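Long-range contacts in phenazine-1-carboxylate N-methyltransferase (Pseudomonas aeruginosa, PDB 2IP2), which catalyses the S-adenosyl-L-methionine-dependent N-methylation of phenazine-1-carboxylate to 5-methylphenazine-1-carboxylate, a step in pyocyanin biosynthesis: residues A[93-98]-A[150-155]; A[104-109]-A[122-127]; A[114-119]-A[291-296]; A[271-276]-A[322-327]. All blocks are in the same frame, centred on the assembly; numbering follows the deposited sequence. Where two conformers were deposited one is given.

How the interactions relate
From the N terminus, 93-98 comes first and meets 150-155 in interaction 1, which closes a largely helical loop. Interaction 2 falls wholly within that loop and joins 104-109 to 122-127. Segment 114-119 lies between the two partners of interaction 2 but pairs much later, with 291-296. Interaction 3 crosses interactions 1, 2 and 4. Interaction 4, 271-276 with 322-327, opens after interaction 1 has closed and ties two strands of the Rossmann-like sheet. Interactions 2 and 3 touch, with Phe124 N probably bonded to Met293 O. Interactions 1 and 4 meet where Phe95 packs on Met324. All four have residues that reach the second subunit.

Interaction 1: A[93-98]-A[150-155]; sequences GSFRDM and MKASNL
Phe95 has CG anti to its carbonyl carbon, beside the backbone N (chi1 -74°), and this carries the ring toward 150-155 although CB itself does not point there. Met98 has CG anti to the backbone N (chi1 -174°). With chi2 also extended, SD lands beside Ala152; the bend at the last torsion turns only the terminal methyl CE. Both side chains converge on the methyl of Ala152, from directions roughly at right angles. Its CB lies over one face of the Phe95 ring, 4.2 Å from the ring centroid and 26° off the normal, a CH-pi contact. Met98 SD approaches the same methyl at 3.7 Å. The side chain of Leu155 crosses Phe95 at about a right angle, and CD1 lies in the ring plane at the edge, 3.5 Å from Phe95 CE1. Leu155 CD2 adds a contact of 3.8 Å to Phe95 CZ.

The buried contact joins the start of helix 96-102 to the turn between helices 140-150 and 154-163. Segment 150-155 lies in the O-methyltransferase domain. Arg241, a predicted S-adenosyl-L-methionine-binding residue, touches Met150 and Ser153. Ser94 precedes helix 96-102, and its OG accepts a capping bond from Arg96 N at 3.3 Å. Ser94 OG is also bonded to Arg89 O and Val91 O. Ile13 of the second subunit packs on Phe95 and Met98, and Ala9 of that subunit on Leu155.

Interaction 2: A[104-109]-A[122-127]; sequences EEFHAA and PGFELA
Two short helices, 105-109 and 123-128, make a near-perpendicular helix-helix packing here, their segment axes 92° apart and 8.3 Å away at closest approach. They belong to a largely helical, strand-free region of the chain, where His107 meets the second subunit. Glu105 opens the first helix, with its chain bent at chi2. Its CG lies in the plane of the Phe124 ring, at the edge, 4.0 Å from CE2. The two side chains run side by side in the same direction, and the carboxylate and ring planes are only 2° apart. The carboxylate turns to other partners: OE2 forms a salt bridge with Arg145 and a hydrogen bond with Tyr135.

Phe106 meets the same ring more loosely, its CE1 4.3 Å from Phe124 CD2. Further aromatic rings, among them Phe132, surround both phenylalanines. His107 faces the second subunit, where its ND1 bonds to Glu19 of that subunit. Ala108 takes the methyl of Ala127 against its carbonyl, with CB 3.5 Å from Ala108 O. Ala109 is the point where the backbones come nearest. Its CB rests on the main chain of Phe124, 3.7 Å from CA. Gly123 has no side chain to hold the helices apart, so its CA-H points at Ala109 O, with CA 3.1 Å from the oxygen and an angle of 138° at the hydrogen.

Interaction 3: A[114-119]-A[291-296]; sequences CEALLS and LFMACA
Phe292 has the most surface buried by this contact, followed by Ala116 and Leu117. Phe292 holds CG anti to its backbone N (chi1 166°), which sends the ring out from its helix to the main chain of 114-119. The ring arrives edge-on: CZ is 3.3 Å from Ala116 O, which lies near the ring plane. Leu117 reaches the same ring with one branch, CD2 lying 3.8 Å from Phe292 CE2. The leucine crosses the ring obliquely.

These side chains join helix 113-119 to the C-terminal end of helix 282-295, whose segment axes cross at 94°. Both segments lie in the O-methyltransferase domain, away from the predicted S-adenosyl-L-methionine site. The axes are 10.5 Å apart, so the backbones stay separate and side chains bridge the gap, the Phe292 ring reaching the Ala116 carbonyl. The neighbouring helix 123-128 also covers Ala116 through Leu126.

Ala116 points its methyl across at the second helix. Its CB meets Met293 SD at 3.7 Å and Phe292 CE2 at 4.0 Å. Met293 comes in with CG anti to its backbone N, then bends at chi2 and chi3. The bends bring its sulfur to Ala116 and its methyl to Leu117, where CE is 4.1 Å from CD1. Met293 and Leu117 cross at about a right angle. On the dimer side, Val27 of the second subunit packs on Leu117, and Ser53 and Arg57 of that subunit donate to Leu117 O.

Interaction 4: A[271-276]-A[322-327]; sequences IERTIS and LPMETR
Glu272 and Arg327 form an antiparallel hydrogen-bonded pair, with Glu272 N to Arg327 O at 3.0 Å and Arg327 N to Glu272 O at 2.8 Å. The first donor nitrogen lies in the Arg327 carbonyl plane. The second sits 45° out of the Glu272 carbonyl plane. The pair joins strand 267-272 to strand 326-333, the antiparallel seventh strand of the class I methyltransferase sheet. Met324 and Glu325 both have positive phi and turn the chain between strands 314-322 and 326-333.

Arg273 runs extended from CG to NE along this turn. Its NE donates to Met324 O at 3.1 Å, in the guanidinium plane, and NH2 adds a weak bond to the same oxygen. The guanidinium also makes a cation-pi contact with Trp287. Thr274 N and Glu325 O are bridged by a water, which accepts from the amide at 3.1 Å and donates to the carbonyl at 2.5 Å. Arg327 bends at chi2 and chi3 and crosses Thr274 at about a right angle, its CD 3.1 Å from Thr274 OG1. That hydroxyl bonds to Thr302, and Arg327 NH2 forms a salt bridge with Asp321. Ile271 CG2 packs against Leu322 CD1 at 4.1 Å and Thr326 OG1 at 3.7 Å. The Thr326 hydroxyl is buried with no polar partner in the model.

The positive charge of Arg273 would be stabilised by a carbonyl oxygen and the Trp287 ring, while Arg327 is paired with Asp321. Glu272 lies beside Arg241, a predicted S-adenosyl-L-methionine-binding residue, so its charge may influence that site.

Interaction 1: A[93-98]-A[150-155]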
# COMPACT_ATOMS: atom_id res chain seq x y z
N GLY A 93 7.87 -23.10 -2.33
CA GLY A 93 6.57 -22.52 -2.67
C GLY A 93 6.19 -21.25 -1.93
O GLY A 93 5.03 -21.07 -1.56
N SER A 94 7.17 -20.36 -1.69
CA SER A 94 6.87 -19.16 -0.90
C SER A 94 6.42 -18.03 -1.83
O SER A 94 6.45 -18.17 -3.06
CB SER A 94 8.12 -18.71 -0.16
OG SER A 94 9.11 -18.35 -1.11
N PHE A 95 6.06 -16.90 -1.23
CA PHE A 95 5.74 -15.66 -1.99
C PHE A 95 6.98 -14.79 -2.25
O PHE A 95 6.88 -13.69 -2.84
CB PHE A 95 4.70 -14.88 -1.22
CG PHE A 95 3.32 -15.48 -1.30
CD1 PHE A 95 3.15 -16.82 -1.63
CD2 PHE A 95 2.19 -14.71 -1.07
CE1 PHE A 95 1.87 -17.38 -1.70
CE2 PHE A 95 0.89 -15.26 -1.15
CZ PHE A 95 0.73 -16.60 -1.46
N ARG A 96 8.14 -15.33 -1.85
CA ARG A 96 9.38 -14.51 -1.86
C ARG A 96 9.65 -13.90 -3.23
O ARG A 96 9.82 -12.70 -3.35
CB ARG A 96 10.60 -15.32 -1.39
CG ARG A 96 11.90 -14.60 -1.65
CD ARG A 96 13.20 -15.33 -1.11
NE ARG A 96 14.35 -14.85 -1.90
CZ ARG A 96 15.12 -13.81 -1.58
NH1 ARG A 96 14.93 -13.15 -0.45
NH2 ARG A 96 16.10 -13.47 -2.40
N ASP A 97 9.72 -14.73 -4.28
CA ASP A 97 10.03 -14.19 -5.61
C ASP A 97 8.93 -13.30 -6.14
O ASP A 97 9.21 -12.43 -6.95
CB ASP A 97 10.24 -15.33 -6.60
CG ASP A 97 11.50 -16.09 -6.25
OD1 ASP A 97 12.55 -15.41 -6.09
OD2 ASP A 97 11.41 -17.30 -6.04
N MET A 98 7.69 -13.58 -5.77
CA MET A 98 6.57 -12.69 -6.17
C MET A 98 6.73 -11.30 -5.52
O MET A 98 6.66 -10.26 -6.21
CB MET A 98 5.21 -13.31 -5.80
CG MET A 98 4.01 -12.51 -6.31
SD MET A 98 2.51 -12.84 -5.42
CE MET A 98 2.98 -12.01 -3.88
N MET A 150 5.36 -16.16 -10.50
CA MET A 150 4.05 -16.79 -10.81
C MET A 150 3.85 -18.09 -10.03
O MET A 150 2.71 -18.54 -9.83
CB MET A 150 3.96 -17.02 -12.31
CG MET A 150 3.69 -15.76 -13.08
SD MET A 150 2.24 -14.85 -12.50
CE MET A 150 0.89 -16.01 -12.89
N LYS A 151 4.94 -18.67 -9.55
CA LYS A 151 4.84 -19.81 -8.64
C LYS A 151 4.02 -19.58 -7.37
O LYS A 151 3.48 -20.56 -6.79
CB LYS A 151 6.23 -20.34 -8.29
CG LYS A 151 6.86 -21.12 -9.45
CD LYS A 151 8.06 -21.84 -8.91
CE LYS A 151 8.38 -23.08 -9.70
NZ LYS A 151 9.68 -23.69 -9.21
N ALA A 152 3.88 -18.32 -6.93
CA ALA A 152 3.05 -18.03 -5.75
C ALA A 152 1.61 -18.55 -5.97
O ALA A 152 0.93 -18.97 -5.03
CB ALA A 152 3.05 -16.53 -5.42
N SER A 153 1.20 -18.57 -7.23
CA SER A 153 -0.14 -19.04 -7.63
C SER A 153 -0.26 -20.57 -7.76
O SER A 153 -1.35 -21.09 -8.03
CB SER A 153 -0.60 -18.30 -8.89
OG SER A 153 -1.05 -16.99 -8.53
N ASN A 154 0.84 -21.29 -7.54
CA ASN A 154 0.81 -22.74 -7.34
C ASN A 154 -0.07 -23.12 -6.15
O ASN A 154 -0.52 -24.26 -6.04
CB ASN A 154 2.23 -23.32 -7.19
CG ASN A 154 2.99 -23.36 -8.54
OD1 ASN A 154 2.46 -22.97 -9.59
ND2 ASN A 154 4.24 -23.82 -8.50
N LEU A 155 -0.34 -22.13 -5.29
CA LEU A 155 -1.32 -22.30 -4.21
C LEU A 155 -2.66 -22.78 -4.78
O LEU A 155 -3.29 -23.69 -4.23
CB LEU A 155 -1.51 -21.00 -3.40
CG LEU A 155 -0.76 -20.84 -2.08
CD1 LEU A 155 0.73 -20.60 -2.26
CD2 LEU A 155 -1.37 -19.73 -1.22

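Interaction 2: A[104-109]-A[122-127]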
# COMPACT_ATOMS: atom_id res chain seq x y z
N GLU A 104 9.71 -4.45 -7.64
CA GLU A 104 10.71 -3.95 -8.59
C GLU A 104 9.97 -3.60 -9.84
O GLU A 104 9.42 -2.51 -9.92
CB GLU A 104 11.84 -4.98 -8.76
CG GLU A 104 12.71 -5.02 -7.48
CD GLU A 104 13.70 -6.21 -7.32
OE1 GLU A 104 13.91 -7.02 -8.29
OE2 GLU A 104 14.25 -6.31 -6.18
N GLU A 105 9.87 -4.54 -10.82
CA GLU A 105 9.21 -4.24 -12.06
C GLU A 105 7.79 -3.65 -11.87
O GLU A 105 7.44 -2.70 -12.54
CB GLU A 105 9.05 -5.50 -12.87
CG GLU A 105 10.20 -5.75 -13.80
CD GLU A 105 11.36 -6.46 -13.12
OE1 GLU A 105 11.30 -6.71 -11.89
OE2 GLU A 105 12.33 -6.78 -13.86
N PHE A 106 6.96 -4.26 -11.03
CA PHE A 106 5.59 -3.71 -10.91
C PHE A 106 5.46 -2.43 -10.07
O PHE A 106 4.51 -1.65 -10.24
CB PHE A 106 4.61 -4.75 -10.47
CG PHE A 106 4.37 -5.82 -11.52
CD1 PHE A 106 4.55 -5.54 -12.90
CD2 PHE A 106 3.94 -7.10 -11.11
CE1 PHE A 106 4.23 -6.55 -13.88
CE2 PHE A 106 3.67 -8.10 -12.06
CZ PHE A 106 3.77 -7.82 -13.44
N HIS A 107 6.40 -2.21 -9.18
CA HIS A 107 6.49 -0.89 -8.50
C HIS A 107 6.82 0.20 -9.55
O HIS A 107 6.23 1.29 -9.55
CB HIS A 107 7.60 -0.91 -7.45
CG HIS A 107 7.81 0.41 -6.76
ND1 HIS A 107 7.00 0.86 -5.75
CD2 HIS A 107 8.76 1.37 -6.95
CE1 HIS A 107 7.42 2.06 -5.34
NE2 HIS A 107 8.48 2.39 -6.05
N ALA A 108 7.77 -0.11 -10.43
CA ALA A 108 8.02 0.80 -11.54
C ALA A 108 6.80 1.02 -12.41
O ALA A 108 6.51 2.15 -12.83
CB ALA A 108 9.16 0.24 -12.41
N ALA A 109 6.09 -0.06 -12.69
CA ALA A 109 4.86 -0.04 -13.57
C ALA A 109 3.76 0.81 -13.01
O ALA A 109 2.93 1.44 -13.77
CB ALA A 109 4.33 -1.47 -13.75
N PRO A 122 -0.34 0.68 -20.86
CA PRO A 122 -0.10 0.08 -19.53
C PRO A 122 1.07 0.80 -18.84
O PRO A 122 2.00 1.21 -19.51
CB PRO A 122 0.26 -1.36 -19.87
CG PRO A 122 -0.60 -1.57 -21.15
CD PRO A 122 -0.33 -0.33 -21.92
N GLY A 123 0.98 1.02 -17.53
CA GLY A 123 2.10 1.62 -16.79
C GLY A 123 3.41 0.89 -16.99
O GLY A 123 4.47 1.52 -17.08
N PHE A 124 3.34 -0.43 -17.15
CA PHE A 124 4.60 -1.18 -17.39
C PHE A 124 5.27 -0.61 -18.69
O PHE A 124 6.46 -0.30 -18.71
CB PHE A 124 4.41 -2.68 -17.53
CG PHE A 124 5.74 -3.41 -17.65
CD1 PHE A 124 6.42 -3.49 -18.91
CD2 PHE A 124 6.36 -3.90 -16.51
CE1 PHE A 124 7.68 -4.11 -19.03
CE2 PHE A 124 7.62 -4.55 -16.59
CZ PHE A 124 8.31 -4.62 -17.87
N GLU A 125 4.48 -0.49 -19.74
CA GLU A 125 5.00 0.03 -21.02
C GLU A 125 5.48 1.48 -20.89
O GLU A 125 6.56 1.87 -21.44
CB GLU A 125 3.91 -0.08 -22.07
CG GLU A 125 4.47 0.41 -23.48
CD GLU A 125 3.63 -0.03 -24.64
OE1 GLU A 125 2.71 -0.84 -24.45
OE2 GLU A 125 3.95 0.42 -25.75
N LEU A 126 4.71 2.32 -20.16
CA LEU A 126 5.20 3.68 -19.91
C LEU A 126 6.55 3.70 -19.19
O LEU A 126 7.45 4.46 -19.57
CB LEU A 126 4.17 4.53 -19.18
CG LEU A 126 2.88 4.81 -19.99
CD1 LEU A 126 1.89 5.48 -19.01
CD2 LEU A 126 3.13 5.74 -21.21
N ALA A 127 6.68 2.87 -18.15
CA ALA A 127 7.88 2.80 -17.30
C ALA A 127 9.11 2.25 -18.04
O ALA A 127 10.23 2.70 -17.80
CB ALA A 127 7.62 1.90 -16.10

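Interaction 3: A[114-119]-A[291-296]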
# COMPACT_ATOMS: atom_id res chain seq x y z
N CYS A 114 -1.32 7.25 -13.41
CA CYS A 114 -2.25 8.30 -13.91
C CYS A 114 -2.20 8.37 -15.44
O CYS A 114 -3.20 8.22 -16.10
CB CYS A 114 -1.94 9.64 -13.26
SG CYS A 114 -3.22 10.87 -13.67
N GLU A 115 -0.99 8.51 -15.97
CA GLU A 115 -0.79 8.63 -17.41
C GLU A 115 -1.33 7.35 -18.12
O GLU A 115 -1.94 7.41 -19.23
CB GLU A 115 0.68 8.87 -17.78
CG GLU A 115 0.95 8.94 -19.30
CD GLU A 115 2.41 9.18 -19.66
OE1 GLU A 115 3.24 9.35 -18.73
OE2 GLU A 115 2.75 9.18 -20.87
N ALA A 116 -1.17 6.20 -17.45
CA ALA A 116 -1.59 4.89 -17.95
C ALA A 116 -3.11 4.84 -18.08
O ALA A 116 -3.63 4.49 -19.15
CB ALA A 116 -1.06 3.76 -17.02
N LEU A 117 -3.84 5.19 -17.03
CA LEU A 117 -5.30 5.06 -17.08
C LEU A 117 -5.94 6.10 -18.02
O LEU A 117 -7.04 5.86 -18.55
CB LEU A 117 -5.94 5.22 -15.66
CG LEU A 117 -5.65 3.93 -14.82
CD1 LEU A 117 -5.56 4.12 -13.29
CD2 LEU A 117 -6.62 2.75 -15.26
N LEU A 118 -5.28 7.23 -18.19
CA LEU A 118 -5.74 8.25 -19.17
C LEU A 118 -5.48 7.76 -20.61
O LEU A 118 -6.41 7.61 -21.42
CB LEU A 118 -4.98 9.55 -18.92
CG LEU A 118 -5.33 10.44 -17.70
CD1 LEU A 118 -4.64 11.80 -17.70
CD2 LEU A 118 -6.83 10.67 -17.56
N SER A 119 -4.22 7.45 -20.91
CA SER A 119 -3.80 7.16 -22.30
C SER A 119 -4.24 5.75 -22.78
O SER A 119 -4.40 5.47 -23.99
CB SER A 119 -2.28 7.31 -22.42
OG SER A 119 -1.62 6.23 -21.75
N LEU A 291 -3.94 -5.97 -13.82
CA LEU A 291 -3.79 -6.64 -15.13
C LEU A 291 -3.68 -5.63 -16.29
O LEU A 291 -2.86 -5.81 -17.21
CB LEU A 291 -4.93 -7.66 -15.36
CG LEU A 291 -4.82 -8.61 -16.56
CD1 LEU A 291 -3.41 -9.20 -16.65
CD2 LEU A 291 -5.80 -9.74 -16.40
N PHE A 292 -4.49 -4.56 -16.23
CA PHE A 292 -4.34 -3.47 -17.13
C PHE A 292 -2.95 -2.81 -16.98
O PHE A 292 -2.24 -2.58 -17.97
CB PHE A 292 -5.44 -2.38 -16.94
CG PHE A 292 -5.07 -1.10 -17.64
CD1 PHE A 292 -5.17 -1.02 -19.04
CD2 PHE A 292 -4.48 -0.02 -16.91
CE1 PHE A 292 -4.72 0.13 -19.71
CE2 PHE A 292 -4.06 1.13 -17.55
CZ PHE A 292 -4.17 1.22 -18.97
N MET A 293 -2.58 -2.53 -15.72
CA MET A 293 -1.35 -1.73 -15.45
C MET A 293 -0.14 -2.51 -15.97
O MET A 293 0.82 -1.91 -16.46
CB MET A 293 -1.20 -1.42 -13.97
CG MET A 293 -0.15 -0.28 -13.61
SD MET A 293 -0.72 1.24 -14.38
CE MET A 293 -2.35 1.55 -13.64
N ALA A 294 -0.21 -3.85 -15.92
CA ALA A 294 0.93 -4.68 -16.32
C ALA A 294 0.98 -4.90 -17.84
O ALA A 294 2.01 -4.76 -18.45
CB ALA A 294 0.90 -5.99 -15.63
N CYS A 295 -0.16 -5.22 -18.45
CA CYS A 295 -0.11 -5.67 -19.84
C CYS A 295 -1.41 -5.47 -20.61
O CYS A 295 -1.64 -6.19 -21.63
CB CYS A 295 0.22 -7.15 -19.85
SG CYS A 295 -1.05 -8.19 -19.11
N ALA A 296 -2.25 -4.54 -20.17
CA ALA A 296 -3.53 -4.21 -20.85
C ALA A 296 -4.44 -5.43 -20.95
O ALA A 296 -5.26 -5.52 -21.86
CB ALA A 296 -3.28 -3.61 -22.31

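Interaction 4: A[271-276]-A[322-327]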
# COMPACT_ATOMS: atom_id res chain seq x y z
N ILE A 271 -9.76 -22.32 -15.38
CA ILE A 271 -9.16 -21.82 -14.13
C ILE A 271 -8.77 -20.41 -14.45
O ILE A 271 -7.91 -20.22 -15.31
CB ILE A 271 -7.91 -22.66 -13.76
CG1 ILE A 271 -8.29 -24.12 -13.58
CG2 ILE A 271 -7.25 -22.11 -12.50
CD1 ILE A 271 -7.15 -25.07 -13.93
N GLU A 272 -9.43 -19.42 -13.82
CA GLU A 272 -9.20 -18.03 -14.20
C GLU A 272 -9.70 -17.10 -13.12
O GLU A 272 -10.62 -17.45 -12.37
CB GLU A 272 -9.85 -17.68 -15.55
CG GLU A 272 -8.93 -16.69 -16.36
CD GLU A 272 -8.90 -16.93 -17.86
OE1 GLU A 272 -9.95 -17.22 -18.46
OE2 GLU A 272 -7.80 -16.78 -18.46
N ARG A 273 -9.10 -15.93 -12.96
CA ARG A 273 -9.76 -14.97 -12.04
C ARG A 273 -10.97 -14.37 -12.75
O ARG A 273 -10.84 -13.87 -13.84
CB ARG A 273 -8.88 -13.81 -11.66
CG ARG A 273 -7.66 -14.16 -10.91
CD ARG A 273 -7.19 -12.84 -10.14
NE ARG A 273 -6.15 -13.30 -9.26
CZ ARG A 273 -4.88 -13.16 -9.56
NH1 ARG A 273 -4.54 -12.47 -10.65
NH2 ARG A 273 -3.97 -13.64 -8.73
N THR A 274 -12.14 -14.42 -12.14
CA THR A 274 -13.27 -13.71 -12.75
C THR A 274 -13.83 -12.72 -11.72
O THR A 274 -13.68 -12.94 -10.54
CB THR A 274 -14.41 -14.67 -13.18
OG1 THR A 274 -14.96 -15.30 -12.01
CG2 THR A 274 -13.92 -15.73 -14.13
N ILE A 275 -14.52 -11.67 -12.19
CA ILE A 275 -15.11 -10.66 -11.35
C ILE A 275 -16.62 -10.99 -11.19
O ILE A 275 -17.32 -11.15 -12.18
CB ILE A 275 -14.92 -9.24 -11.99
CG1 ILE A 275 -13.48 -8.96 -12.44
CG2 ILE A 275 -15.43 -8.16 -11.10
CD1 ILE A 275 -12.44 -8.92 -11.31
N SER A 276 -17.08 -11.16 -9.95
CA SER A 276 -18.51 -11.21 -9.67
C SER A 276 -19.11 -9.85 -10.08
O SER A 276 -18.81 -8.83 -9.48
CB SER A 276 -18.74 -11.52 -8.19
OG SER A 276 -18.06 -12.71 -7.81
N LEU A 322 -11.04 -20.67 -5.58
CA LEU A 322 -9.68 -21.14 -5.23
C LEU A 322 -8.86 -20.02 -4.57
O LEU A 322 -9.28 -18.86 -4.55
CB LEU A 322 -8.95 -21.68 -6.49
CG LEU A 322 -9.53 -22.76 -7.42
CD1 LEU A 322 -8.62 -22.83 -8.69
CD2 LEU A 322 -9.57 -24.14 -6.73
N PRO A 323 -7.67 -20.35 -4.01
CA PRO A 323 -6.83 -19.28 -3.45
C PRO A 323 -6.47 -18.17 -4.43
O PRO A 323 -6.46 -18.38 -5.66
CB PRO A 323 -5.55 -20.01 -2.98
CG PRO A 323 -5.96 -21.42 -2.77
CD PRO A 323 -7.08 -21.69 -3.80
N MET A 324 -6.16 -16.99 -3.86
CA MET A 324 -5.69 -15.82 -4.57
C MET A 324 -6.65 -15.39 -5.66
O MET A 324 -6.25 -15.19 -6.82
CB MET A 324 -4.30 -16.06 -5.13
CG MET A 324 -3.47 -16.90 -4.17
SD MET A 324 -1.76 -16.44 -4.22
CE MET A 324 -1.88 -14.76 -4.92
N GLU A 325 -7.93 -15.29 -5.26
CA GLU A 325 -8.98 -14.75 -6.12
C GLU A 325 -9.11 -15.48 -7.47
O GLU A 325 -9.52 -14.88 -8.46
CB GLU A 325 -8.83 -13.21 -6.30
CG GLU A 325 -8.99 -12.36 -5.02
CD GLU A 325 -10.37 -12.46 -4.36
OE1 GLU A 325 -11.36 -12.65 -5.09
OE2 GLU A 325 -10.45 -12.34 -3.13
N THR A 326 -8.84 -16.79 -7.51
CA THR A 326 -8.99 -17.51 -8.80
C THR A 326 -10.21 -18.42 -8.74
O THR A 326 -10.64 -18.80 -7.66
CB THR A 326 -7.72 -18.31 -9.25
OG1 THR A 326 -8.08 -19.42 -10.10
CG2 THR A 326 -6.98 -18.84 -8.10
N ARG A 327 -10.78 -18.70 -9.90
CA ARG A 327 -12.03 -19.48 -9.92
C ARG A 327 -11.75 -20.75 -10.64
O ARG A 327 -10.95 -20.76 -11.59
CB ARG A 327 -13.08 -18.76 -10.71
CG ARG A 327 -14.40 -18.76 -10.05
CD ARG A 327 -14.72 -17.32 -9.69
NE ARG A 327 -15.26 -17.18 -8.35
CZ ARG A 327 -15.69 -16.02 -7.84
NH1 ARG A 327 -15.65 -14.90 -8.55
NH2 ARG A 327 -16.17 -16.01 -6.62
O HOH W 1 -11.94 -15.18 -9.19
O HOH W 2 -15.52 -12.68 -6.05